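Local coordinates for protein RsfP (Uncultured bacterium, PDB 4GLJ) that probably cleaves methylthioadenosine with phosphate, releasing adenine and a methylthioribose phosphate, and binds the dye rhodamine B, at residues T63-G66 with T72-E75; V76-N81 with G197-P202; A183-Y188 with D222-H227. All blocks are in the same frame, centred on the assembly; numbering follows the deposited sequence.

Contact 1 (T63-G66 with T72-E75); sequences TRHG and TPSE. With RHB (N-[9-(2-carboxyphenyl)-6-(diethylamino)-3H-xanthen-3-ylidene]-N-ethylethanaminium), chain B; PO4 (phosphate ion), chain D.
H65 and P73 meet at the edge of the imidazole ring, beside the phosphate site of this phosphorylase-superfamily fold, where the chain leaving strand 57-63 bends back on itself before helix 78-87. The direct touch is slight. CE1 of H65 stands 4.0 Å from CG of P73, and the two segments bury 77 Å² in all. Close packing comes instead from the ligands. The ethyl carbon C23 of the chain B rhodamine B rests 3.5 Å from P73 CG and as close to H65 CE1, drawing dye, proline and histidine into one three-way contact.

R64 and H65 are the central pair of a type I beta turn running from T63 to G66, and both turn their side chains to a single phosphate, probably taken up from the crystallisation liquor. H65 NE2 reaches PO4 O4 at 2.8 Å and makes a weak bond to O1, with the phosphorus in the ring plane. R64 NH1 donates to the same O4, also at 2.8 Å, so two nitrogens grip one oxygen. R64 runs out extended from the backbone (chi1 -179°) until a bend at chi3 (-62°) brings the guanidinium round to the ion. Second-shell partners steady both groups: E203 forms a salt bridge with R64 NE, while L71 O holds H65 ND1 and the ring of H69 stacks on that of H65.

The other side of the contact is looser. S74 and E75 are partly exposed and do not touch 63-66; this short 3-10 turn is secured by its own bonds and by D131 of the second subunit, whose backbone N is hydrogen-bonded to E75 OE1. The remaining oxygen, E75 OE2, receives T72 N at 3.0 Å, nearly straight at 169°, through its anti lone pair.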
loop_
_atom_site.group_PDB
_atom_site.type_symbol
_atom_site.label_atom_id
_atom_site.label_comp_id
_atom_site.label_asym_id
_atom_site.label_seq_id
_atom_site.Cartn_x
_atom_site.Cartn_y
_atom_site.Cartn_z
ATOM N N THR A 63 12.545 9.651 -21.744
ATOM C CA THR A 63 12.132 8.230 -21.806
ATOM C C THR A 63 12.004 7.767 -20.414
ATOM O O THR A 63 13.017 7.653 -19.731
ATOM C CB THR A 63 13.231 7.354 -22.423
ATOM O OG1 THR A 63 13.583 7.941 -23.659
ATOM C CG2 THR A 63 12.680 5.976 -22.665
ATOM N N ARG A 64 10.768 7.499 -19.964
ATOM C CA ARG A 64 10.557 7.134 -18.595
ATOM C C ARG A 64 11.413 5.913 -18.075
ATOM O O ARG A 64 11.946 5.918 -16.923
ATOM C CB ARG A 64 9.026 6.850 -18.443
ATOM C CG ARG A 64 8.692 6.487 -17.046
ATOM C CD ARG A 64 7.227 6.193 -16.862
ATOM N NE ARG A 64 6.328 7.325 -17.158
ATOM C CZ ARG A 64 5.439 7.412 -18.148
ATOM N NH1 ARG A 64 5.354 6.481 -19.098
ATOM N NH2 ARG A 64 4.656 8.505 -18.243
ATOM N N HIS A 65 11.521 4.885 -18.910
ATOM C CA HIS A 65 12.227 3.634 -18.510
ATOM C C HIS A 65 13.688 3.626 -18.777
ATOM O O HIS A 65 14.341 2.643 -18.467
ATOM C CB HIS A 65 11.586 2.416 -19.143
ATOM C CG HIS A 65 10.182 2.156 -18.645
ATOM N ND1 HIS A 65 9.932 1.587 -17.456
ATOM C CD2 HIS A 65 8.944 2.515 -19.177
ATOM C CE1 HIS A 65 8.587 1.486 -17.258
ATOM N NE2 HIS A 65 7.981 2.081 -18.295
ATOM N N GLY A 66 14.218 4.758 -19.258
ATOM C CA GLY A 66 15.613 4.918 -19.674
ATOM C C GLY A 66 15.918 4.289 -21.012
ATOM O O GLY A 66 15.096 3.552 -21.576
ATOM N N THR A 72 12.316 -0.739 -14.167
ATOM C CA THR A 72 10.982 -1.194 -13.860
ATOM C C THR A 72 10.187 0.038 -13.319
ATOM O O THR A 72 10.822 0.992 -12.816
ATOM C CB THR A 72 10.955 -2.251 -12.731
ATOM O OG1 THR A 72 11.461 -1.739 -11.467
ATOM C CG2 THR A 72 11.803 -3.524 -13.049
ATOM N N PRO A 73 8.862 -0.014 -13.405
ATOM C CA PRO A 73 8.000 1.086 -12.890
ATOM C C PRO A 73 8.328 1.470 -11.475
ATOM O O PRO A 73 8.399 2.652 -11.225
ATOM C CB PRO A 73 6.592 0.479 -12.982
ATOM C CG PRO A 73 6.680 -0.317 -14.209
ATOM C CD PRO A 73 8.035 -1.010 -14.114
ATOM N N SER A 74 8.573 0.508 -10.540
ATOM C CA SER A 74 8.813 0.820 -9.144
ATOM C C SER A 74 10.108 1.608 -8.962
ATOM O O SER A 74 10.216 2.313 -7.998
ATOM C CB SER A 74 8.957 -0.470 -8.253
ATOM O OG SER A 74 7.790 -1.280 -8.356
ATOM N N GLU A 75 11.098 1.502 -9.858
ATOM C CA GLU A 75 12.356 2.123 -9.523
ATOM C C GLU A 75 12.592 3.390 -10.404
ATOM O O GLU A 75 13.662 3.996 -10.372
ATOM C CB GLU A 75 13.526 1.110 -9.643
ATOM C CG GLU A 75 13.710 0.754 -11.107
ATOM C CD GLU A 75 14.740 -0.406 -11.281
ATOM O OE1 GLU A 75 15.561 -0.646 -10.351
ATOM O OE2 GLU A 75 14.749 -0.997 -12.362
HETATM O O2 RHB B . 9.125 -7.365 -23.294
HETATM C C26 RHB B . 8.434 -8.394 -23.177
HETATM C C19 RHB B . 7.089 -8.343 -22.529
HETATM C C14 RHB B . 6.384 -7.195 -22.172
HETATM C C15 RHB B . 5.131 -7.351 -21.593
HETATM C C16 RHB B . 4.569 -8.590 -21.355
HETATM C C17 RHB B . 5.272 -9.718 -21.698
HETATM C C18 RHB B . 6.519 -9.578 -22.290
HETATM C C9 RHB B . 6.794 -5.765 -22.338
HETATM C C8 RHB B . 6.112 -4.773 -21.452
HETATM C C13 RHB B . 5.163 -5.154 -20.515
HETATM C C12 RHB B . 4.527 -4.228 -19.683
HETATM C C11 RHB B . 4.861 -2.894 -19.756
HETATM N N1 RHB B . 4.199 -1.923 -18.972
HETATM C C35 RHB B . 2.788 -2.349 -19.038
HETATM C C36 RHB B . 2.521 -2.724 -20.486
HETATM C C22 RHB B . 4.644 -1.636 -17.578
HETATM C C23 RHB B . 5.701 -0.520 -17.579
HETATM C C10 RHB B . 5.788 -2.525 -20.721
HETATM C C7 RHB B . 6.423 -3.445 -21.547
HETATM O O1 RHB B . 7.354 -3.020 -22.460
HETATM C C1 RHB B . 8.018 -3.854 -23.319
HETATM C C2 RHB B . 7.791 -5.224 -23.317
HETATM C C6 RHB B . 8.938 -3.292 -24.191
HETATM C C5 RHB B . 9.648 -4.078 -25.078
HETATM C C4 RHB B . 9.436 -5.450 -25.089
HETATM C C3 RHB B . 8.508 -6.021 -24.213
HETATM N N2 RHB B . 10.557 -3.458 -25.956
HETATM C C24 RHB B . 11.706 -2.864 -25.243
HETATM C C25 RHB B . 12.256 -1.725 -26.080
HETATM C C33 RHB B . 10.995 -4.404 -27.003
HETATM C C34 RHB B . 11.414 -3.613 -28.228
HETATM O O3 RHB B . 8.814 -9.492 -23.627
HETATM P P PO4 D . 4.613 2.923 -19.289
HETATM O O1 PO4 D . 4.856 1.449 -19.140
HETATM O O2 PO4 D . 4.286 3.060 -20.757
HETATM O O3 PO4 D . 3.481 3.222 -18.378
HETATM O O4 PO4 D . 5.834 3.772 -18.954
#

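Contact 2 (V76-N81 with G197-P202); sequences VPYRAN and GMTNMP. With RHB (N-[9-(2-carboxyphenyl)-6-(diethylamino)-3H-xanthen-3-ylidene]-N-ethylethanaminium), chain C; PO4 (phosphate ion), chain D.
Y78 lays its ring against P202 and carries its far end to the backbone of T199; these three residues account for nearly all of the 190 Å² buried here. P202, which follows a cis peptide bond, sits over one face of the tyrosine, its CD 3.8 Å from the Y78 ring centroid and 16° off the normal, which makes a CH-pi contact displaced toward the rim. Over the opposite face lies V76 CG1, 3.7 Å above the plane of the Y78 ring and near its centre. The aromatic group is thus clasped between two aliphatic ones.

Farther along the ring, Y78 CE1 comes within 3.1 Å of T199 O, an oblique approach. The phenol oxygen passes 3.6 Å from T199 CA, but its polar partner is P73 O, in the loop that precedes helix 78-87. The contact therefore joins the start of helix 78-87 to the segment leading into helix 200-209, beside the phosphate site of the phosphorylase fold.

T199 serves two neighbours. Its CB packs against the Y78 hydroxyl, while OG1, set between the backbone N and the carbonyl carbon (chi1 56°), donates to PO4 O3 in a bond modelled as very short, so that its exact length is doubtful. N200 ND2 adds a weak bond to the same OG1. M198, extended beyond CG, brings its methyl CE against C25 of the chain C rhodamine B, a pair modelled rather close.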
loop_
_atom_site.group_PDB
_atom_site.type_symbol
_atom_site.label_atom_id
_atom_site.label_comp_id
_atom_site.label_asym_id
_atom_site.label_seq_id
_atom_site.Cartn_x
_atom_site.Cartn_y
_atom_site.Cartn_z
ATOM N N VAL A 76 11.605 3.781 -11.198
ATOM C CA VAL A 76 11.794 4.996 -12.008
ATOM C C VAL A 76 12.067 6.180 -11.056
ATOM O O VAL A 76 11.313 6.323 -10.048
ATOM C CB VAL A 76 10.561 5.195 -12.852
ATOM C CG1 VAL A 76 10.543 6.617 -13.490
ATOM C CG2 VAL A 76 10.511 4.124 -13.965
ATOM N N PRO A 77 13.041 7.063 -11.367
ATOM C CA PRO A 77 13.242 8.139 -10.426
ATOM C C PRO A 77 12.219 9.277 -10.720
ATOM O O PRO A 77 12.573 10.366 -11.295
ATOM C CB PRO A 77 14.695 8.591 -10.742
ATOM C CG PRO A 77 14.783 8.424 -12.264
ATOM C CD PRO A 77 13.948 7.186 -12.545
ATOM N N TYR A 78 10.991 9.089 -10.233
ATOM C CA TYR A 78 9.921 10.059 -10.582
ATOM C C TYR A 78 10.236 11.477 -10.104
ATOM O O TYR A 78 9.939 12.399 -10.841
ATOM C CB TYR A 78 8.601 9.585 -9.913
ATOM C CG TYR A 78 8.087 8.319 -10.550
ATOM C CD1 TYR A 78 7.417 8.352 -11.743
ATOM C CD2 TYR A 78 8.360 7.079 -9.940
ATOM C CE1 TYR A 78 6.994 7.165 -12.333
ATOM C CE2 TYR A 78 7.945 5.886 -10.542
ATOM C CZ TYR A 78 7.344 5.946 -11.734
ATOM O OH TYR A 78 6.910 4.811 -12.322
ATOM N N ARG A 79 10.748 11.672 -8.890
ATOM C CA ARG A 79 11.054 12.992 -8.382
ATOM C C ARG A 79 12.154 13.710 -9.162
ATOM O O ARG A 79 11.951 14.806 -9.541
ATOM C CB ARG A 79 11.410 12.937 -6.897
ATOM C CG ARG A 79 10.255 12.825 -5.920
ATOM C CD ARG A 79 10.730 12.701 -4.488
ATOM N NE ARG A 79 11.647 11.602 -4.354
ATOM C CZ ARG A 79 12.448 11.381 -3.332
ATOM N NH1 ARG A 79 12.467 12.168 -2.289
ATOM N NH2 ARG A 79 13.226 10.341 -3.376
ATOM N N ALA A 80 13.273 13.048 -9.455
ATOM C CA ALA A 80 14.275 13.592 -10.429
ATOM C C ALA A 80 13.748 13.963 -11.778
ATOM O O ALA A 80 14.104 15.014 -12.298
ATOM C CB ALA A 80 15.520 12.681 -10.525
ATOM N N ASN A 81 12.907 13.132 -12.376
ATOM C CA ASN A 81 12.384 13.405 -13.720
ATOM C C ASN A 81 11.525 14.682 -13.741
ATOM O O ASN A 81 11.691 15.531 -14.611
ATOM C CB ASN A 81 11.504 12.234 -14.181
ATOM C CG ASN A 81 12.320 10.972 -14.513
ATOM O OD1 ASN A 81 13.564 11.064 -14.647
ATOM N ND2 ASN A 81 11.638 9.822 -14.711
ATOM N N GLY A 197 -2.297 0.826 -15.425
ATOM C CA GLY A 197 -0.899 1.021 -15.805
ATOM C C GLY A 197 -0.038 0.997 -14.523
ATOM O O GLY A 197 -0.565 0.706 -13.455
ATOM N N MET A 198 1.283 1.233 -14.647
ATOM C CA MET A 198 2.185 1.091 -13.471
ATOM C C MET A 198 2.969 2.350 -13.210
ATOM O O MET A 198 3.818 2.365 -12.287
ATOM C CB MET A 198 3.137 -0.095 -13.701
ATOM C CG MET A 198 2.391 -1.430 -13.914
ATOM S SD MET A 198 3.560 -2.789 -14.049
ATOM C CE MET A 198 2.414 -4.120 -14.304
ATOM N N THR A 199 2.766 3.383 -14.044
ATOM C CA THR A 199 3.772 4.487 -13.985
ATOM C C THR A 199 3.222 5.921 -13.710
ATOM O O THR A 199 4.015 6.803 -13.288
ATOM C CB THR A 199 4.588 4.586 -15.325
ATOM O OG1 THR A 199 3.641 4.739 -16.419
ATOM C CG2 THR A 199 5.390 3.368 -15.557
ATOM N N ASN A 200 1.932 6.184 -13.979
ATOM C CA ASN A 200 1.496 7.574 -13.944
ATOM C C ASN A 200 1.262 8.108 -12.523
ATOM O O ASN A 200 1.091 9.312 -12.342
ATOM C CB ASN A 200 0.325 7.802 -14.918
ATOM C CG ASN A 200 0.823 7.827 -16.405
ATOM O OD1 ASN A 200 0.359 8.634 -17.182
ATOM N ND2 ASN A 200 1.900 7.050 -16.736
ATOM N N MET A 201 1.362 7.233 -11.521
ATOM C CA MET A 201 1.544 7.641 -10.114
ATOM C C MET A 201 2.889 7.111 -9.663
ATOM O O MET A 201 3.173 5.941 -9.864
ATOM C CB MET A 201 0.411 7.095 -9.229
ATOM C CG MET A 201 -0.946 7.760 -9.476
ATOM S SD MET A 201 -0.906 9.423 -8.720
ATOM C CE MET A 201 -2.577 9.981 -9.030
ATOM N N PRO A 202 3.734 7.938 -9.032
ATOM C CA PRO A 202 3.378 9.254 -8.448
ATOM C C PRO A 202 3.624 10.418 -9.420
ATOM O O PRO A 202 3.485 11.545 -9.000
ATOM C CB PRO A 202 4.340 9.356 -7.250
ATOM C CG PRO A 202 5.577 8.681 -7.797
ATOM C CD PRO A 202 5.038 7.456 -8.509
HETATM O O2 RHB C . -1.278 -7.364 -23.136
HETATM C C26 RHB C . -0.357 -7.526 -23.969
HETATM C C19 RHB C . 0.935 -6.820 -23.660
HETATM C C14 RHB C . 1.106 -6.314 -22.396
HETATM C C15 RHB C . 2.285 -5.656 -22.067
HETATM C C16 RHB C . 3.291 -5.462 -23.006
HETATM C C17 RHB C . 3.117 -5.955 -24.294
HETATM C C18 RHB C . 1.938 -6.622 -24.609
HETATM C C9 RHB C . 0.082 -6.531 -21.346
HETATM C C8 RHB C . -0.604 -7.836 -21.238
HETATM C C13 RHB C . -0.295 -8.811 -22.177
HETATM C C12 RHB C . -0.933 -10.038 -22.131
HETATM C C11 RHB C . -1.874 -10.310 -21.143
HETATM N N1 RHB C . -2.466 -11.604 -21.180
HETATM C C35 RHB C . -1.426 -12.653 -21.106
HETATM C C36 RHB C . -1.189 -13.311 -22.452
HETATM C C22 RHB C . -3.458 -11.835 -20.108
HETATM C C23 RHB C . -3.301 -13.228 -19.520
HETATM C C10 RHB C . -2.185 -9.316 -20.189
HETATM C C7 RHB C . -1.541 -8.056 -20.221
HETATM O O1 RHB C . -1.828 -7.034 -19.299
HETATM C C1 RHB C . -1.194 -5.784 -19.339
HETATM C C2 RHB C . -0.239 -5.500 -20.337
HETATM C C6 RHB C . -1.471 -4.768 -18.408
HETATM C C5 RHB C . -0.782 -3.546 -18.538
HETATM C C4 RHB C . 0.143 -3.281 -19.531
HETATM C C3 RHB C . 0.420 -4.276 -20.439
HETATM N N2 RHB C . -0.959 -2.537 -17.613
HETATM C C24 RHB C . -1.154 -3.320 -16.411
HETATM C C25 RHB C . -0.236 -2.741 -15.373
HETATM C C33 RHB C . 0.369 -1.966 -17.374
HETATM C C34 RHB C . 0.886 -1.227 -18.599
HETATM O O3 RHB C . -0.521 -8.211 -25.017
HETATM P P PO4 D . 4.613 2.923 -19.289
HETATM O O1 PO4 D . 4.856 1.449 -19.140
HETATM O O2 PO4 D . 4.286 3.060 -20.757
HETATM O O3 PO4 D . 3.481 3.222 -18.378
HETATM O O4 PO4 D . 5.834 3.772 -18.954
#

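Contact 3 (A183-Y188 with D222-H227); sequences AESHWY and DFDCWH. With RHB (N-[9-(2-carboxyphenyl)-6-(diethylamino)-3H-xanthen-3-ylidene]-N-ethylethanaminium), chain C.
In the ligand-binding loop that follows strand 213-221, D224 and C225 meet S185 of helix 182-190. S185 OG donates to D224 OD2 at 2.7 Å, approaching from above the carboxylate plane (about 40° out of it). The same hydroxyl lies 3.1 Å from C225 SG, and S185 CB packs on W226 CB at 3.9 Å. Residues 224-227 have high B factors, which makes these distances less certain. With its CG anti to the backbone N (chi1 -160°), D224 sends OD2 to the serine while OD1 stands 3.4 Å from O1 of the chain C rhodamine B.

Two aspartates in this loop are consistent with the base-binding site of methylthioadenosine phosphorylases, a site that here holds the dye. D222 OD2 lies 2.8 Å from the dye's carboxylate oxygen O3, but that carboxylate is modelled implausibly close to D222 CB and its placement is doubtful. D222 OD1 takes the backbone N of F223 at 2.7 Å. With an alanine at D222, F223 N would probably lose its side-chain acceptor and the backbone there would be freer to turn. W226 NE1 is bonded to S101 O, and its indole makes a cation-pi contact with R189.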
loop_
_atom_site.group_PDB
_atom_site.type_symbol
_atom_site.label_atom_id
_atom_site.label_comp_id
_atom_site.label_asym_id
_atom_site.label_seq_id
_atom_site.Cartn_x
_atom_site.Cartn_y
_atom_site.Cartn_z
ATOM N N ALA A 183 -8.553 -11.886 -9.913
ATOM C CA ALA A 183 -9.350 -11.294 -8.824
ATOM C C ALA A 183 -9.039 -9.807 -8.632
ATOM O O ALA A 183 -9.949 -9.026 -8.305
ATOM C CB ALA A 183 -9.146 -12.048 -7.470
ATOM N N GLU A 184 -7.791 -9.413 -8.830
ATOM C CA GLU A 184 -7.456 -7.995 -8.749
ATOM C C GLU A 184 -8.096 -7.248 -9.903
ATOM O O GLU A 184 -8.709 -6.196 -9.654
ATOM C CB GLU A 184 -5.937 -7.737 -8.753
ATOM C CG GLU A 184 -5.266 -8.138 -7.420
ATOM C CD GLU A 184 -3.747 -8.401 -7.518
ATOM O OE1 GLU A 184 -3.090 -8.322 -8.653
ATOM O OE2 GLU A 184 -3.161 -8.632 -6.407
ATOM N N SER A 185 -8.008 -7.804 -11.115
ATOM C CA SER A 185 -8.666 -7.178 -12.272
ATOM C C SER A 185 -10.138 -6.997 -12.069
ATOM O O SER A 185 -10.649 -5.937 -12.400
ATOM C CB SER A 185 -8.488 -7.986 -13.537
ATOM O OG SER A 185 -7.166 -7.966 -13.821
ATOM N N HIS A 186 -10.824 -8.021 -11.546
ATOM C CA HIS A 186 -12.245 -7.955 -11.184
ATOM C C HIS A 186 -12.489 -6.856 -10.186
ATOM O O HIS A 186 -13.475 -6.077 -10.285
ATOM C CB HIS A 186 -12.701 -9.279 -10.570
ATOM C CG HIS A 186 -14.145 -9.275 -10.162
ATOM N ND1 HIS A 186 -14.549 -8.891 -8.943
ATOM C CD2 HIS A 186 -15.291 -9.598 -10.871
ATOM C CE1 HIS A 186 -15.883 -8.966 -8.867
ATOM N NE2 HIS A 186 -16.339 -9.393 -10.053
ATOM N N TRP A 187 -11.635 -6.798 -9.163
ATOM C CA TRP A 187 -11.784 -5.750 -8.137
ATOM C C TRP A 187 -11.622 -4.310 -8.731
ATOM O O TRP A 187 -12.421 -3.405 -8.426
ATOM C CB TRP A 187 -10.733 -6.008 -7.009
ATOM C CG TRP A 187 -10.627 -4.935 -5.924
ATOM C CD1 TRP A 187 -11.619 -4.161 -5.340
ATOM C CD2 TRP A 187 -9.375 -4.548 -5.253
ATOM N NE1 TRP A 187 -11.086 -3.336 -4.342
ATOM C CE2 TRP A 187 -9.725 -3.548 -4.255
ATOM C CE3 TRP A 187 -8.027 -4.966 -5.380
ATOM C CZ2 TRP A 187 -8.756 -2.956 -3.431
ATOM C CZ3 TRP A 187 -7.059 -4.396 -4.510
ATOM C CH2 TRP A 187 -7.426 -3.413 -3.567
ATOM N N TYR A 188 -10.642 -4.121 -9.616
ATOM C CA TYR A 188 -10.449 -2.794 -10.243
ATOM C C TYR A 188 -11.636 -2.402 -11.098
ATOM O O TYR A 188 -12.077 -1.220 -11.104
ATOM C CB TYR A 188 -9.203 -2.768 -11.113
ATOM C CG TYR A 188 -7.944 -3.150 -10.359
ATOM C CD1 TYR A 188 -7.752 -2.772 -9.020
ATOM C CD2 TYR A 188 -6.961 -3.875 -10.991
ATOM C CE1 TYR A 188 -6.607 -3.130 -8.315
ATOM C CE2 TYR A 188 -5.791 -4.246 -10.308
ATOM C CZ TYR A 188 -5.625 -3.843 -8.963
ATOM O OH TYR A 188 -4.486 -4.203 -8.275
ATOM N N ASP A 222 -3.529 -4.220 -24.519
ATOM C CA ASP A 222 -4.247 -5.489 -24.485
ATOM C C ASP A 222 -5.292 -5.415 -23.362
ATOM O O ASP A 222 -5.381 -4.431 -22.664
ATOM C CB ASP A 222 -3.284 -6.710 -24.336
ATOM C CG ASP A 222 -3.914 -8.058 -24.827
ATOM O OD1 ASP A 222 -5.128 -8.078 -25.179
ATOM O OD2 ASP A 222 -3.205 -9.112 -24.839
ATOM N N PHE A 223 -6.146 -6.416 -23.294
ATOM C CA PHE A 223 -7.022 -6.528 -22.160
ATOM C C PHE A 223 -6.023 -6.887 -21.073
ATOM O O PHE A 223 -4.956 -7.475 -21.351
ATOM C CB PHE A 223 -8.216 -7.445 -22.476
ATOM C CG PHE A 223 -9.150 -6.881 -23.536
ATOM C CD1 PHE A 223 -9.193 -7.448 -24.843
ATOM C CD2 PHE A 223 -9.992 -5.759 -23.243
ATOM C CE1 PHE A 223 -10.050 -6.914 -25.813
ATOM C CE2 PHE A 223 -10.845 -5.235 -24.210
ATOM C CZ PHE A 223 -10.886 -5.811 -25.487
ATOM N N ASP A 224 -6.363 -6.505 -19.853
ATOM C CA ASP A 224 -5.649 -6.988 -18.717
ATOM C C ASP A 224 -6.026 -8.457 -18.843
ATOM O O ASP A 224 -6.728 -8.853 -19.780
ATOM C CB ASP A 224 -6.068 -6.250 -17.454
ATOM C CG ASP A 224 -5.040 -6.373 -16.378
ATOM O OD1 ASP A 224 -3.828 -6.596 -16.630
ATOM O OD2 ASP A 224 -5.448 -6.390 -15.212
ATOM N N CYS A 225 -5.500 -9.246 -17.909
ATOM C CA CYS A 225 -5.744 -10.695 -17.733
ATOM C C CYS A 225 -7.210 -11.172 -17.561
ATOM O O CYS A 225 -7.457 -12.380 -17.626
ATOM C CB CYS A 225 -4.951 -11.086 -16.484
ATOM S SG CYS A 225 -5.623 -10.420 -14.940
ATOM N N TRP A 226 -8.160 -10.259 -17.322
ATOM C CA TRP A 226 -9.584 -10.623 -17.216
ATOM C C TRP A 226 -10.115 -11.258 -18.496
ATOM O O TRP A 226 -11.300 -11.576 -18.604
ATOM C CB TRP A 226 -10.413 -9.457 -16.649
ATOM C CG TRP A 226 -10.740 -8.379 -17.658
ATOM C CD1 TRP A 226 -9.895 -7.392 -18.157
ATOM C CD2 TRP A 226 -12.027 -8.151 -18.339
ATOM N NE1 TRP A 226 -10.547 -6.599 -19.073
ATOM C CE2 TRP A 226 -11.822 -6.997 -19.229
ATOM C CE3 TRP A 226 -13.278 -8.768 -18.310
ATOM C CZ2 TRP A 226 -12.833 -6.503 -20.032
ATOM C CZ3 TRP A 226 -14.290 -8.257 -19.127
ATOM C CH2 TRP A 226 -14.072 -7.151 -19.964
ATOM N N HIS A 227 -9.208 -11.449 -19.461
ATOM C CA HIS A 227 -9.433 -12.169 -20.722
ATOM C C HIS A 227 -8.529 -13.375 -20.901
ATOM O O HIS A 227 -7.302 -13.228 -20.867
ATOM C CB HIS A 227 -9.192 -11.193 -21.873
ATOM C CG HIS A 227 -10.428 -10.445 -22.316
ATOM N ND1 HIS A 227 -11.076 -10.733 -23.462
ATOM C CD2 HIS A 227 -11.126 -9.391 -21.726
ATOM C CE1 HIS A 227 -12.133 -9.910 -23.600
ATOM N NE2 HIS A 227 -12.161 -9.087 -22.538
HETATM O O2 RHB C . -1.278 -7.364 -23.136
HETATM C C26 RHB C . -0.357 -7.526 -23.969
HETATM C C19 RHB C . 0.935 -6.820 -23.660
HETATM C C14 RHB C . 1.106 -6.314 -22.396
HETATM C C15 RHB C . 2.285 -5.656 -22.067
HETATM C C16 RHB C . 3.291 -5.462 -23.006
HETATM C C17 RHB C . 3.117 -5.955 -24.294
HETATM C C18 RHB C . 1.938 -6.622 -24.609
HETATM C C9 RHB C . 0.082 -6.531 -21.346
HETATM C C8 RHB C . -0.604 -7.836 -21.238
HETATM C C13 RHB C . -0.295 -8.811 -22.177
HETATM C C12 RHB C . -0.933 -10.038 -22.131
HETATM C C11 RHB C . -1.874 -10.310 -21.143
HETATM N N1 RHB C . -2.466 -11.604 -21.180
HETATM C C35 RHB C . -1.426 -12.653 -21.106
HETATM C C36 RHB C . -1.189 -13.311 -22.452
HETATM C C22 RHB C . -3.458 -11.835 -20.108
HETATM C C23 RHB C . -3.301 -13.228 -19.520
HETATM C C10 RHB C . -2.185 -9.316 -20.189
HETATM C C7 RHB C . -1.541 -8.056 -20.221
HETATM O O1 RHB C . -1.828 -7.034 -19.299
HETATM C C1 RHB C . -1.194 -5.784 -19.339
HETATM C C2 RHB C . -0.239 -5.500 -20.337
HETATM C C6 RHB C . -1.471 -4.768 -18.408
HETATM C C5 RHB C . -0.782 -3.546 -18.538
HETATM C C4 RHB C . 0.143 -3.281 -19.531
HETATM C C3 RHB C . 0.420 -4.276 -20.439
HETATM N N2 RHB C . -0.959 -2.537 -17.613
HETATM C C24 RHB C . -1.154 -3.320 -16.411
HETATM C C25 RHB C . -0.236 -2.741 -15.373
HETATM C C33 RHB C . 0.369 -1.966 -17.374
HETATM C C34 RHB C . 0.886 -1.227 -18.599
HETATM O O3 RHB C . -0.521 -8.211 -25.017
#

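In the fold
Contacts 1 and 2 form one neighbourhood: their centres lie 7 Å apart, both reach the same phosphate, and they touch directly, R64 CD packing 3.5 Å from T199 CB and P73 CB 3.4 Å from M198 O. S22 and A98 complete the ion's ring of donors with their backbone N atoms. Contact 3 stands apart, its centre about 23 Å from that of contact 1 and 22 Å from that of contact 2, though nearest atoms of contacts 2 and 3 are only about 7 Å apart. The chain C rhodamine B spans this gap, touching contacts 2 and 3, and the chain B copy meets contact 1 and also M198 of contact 2.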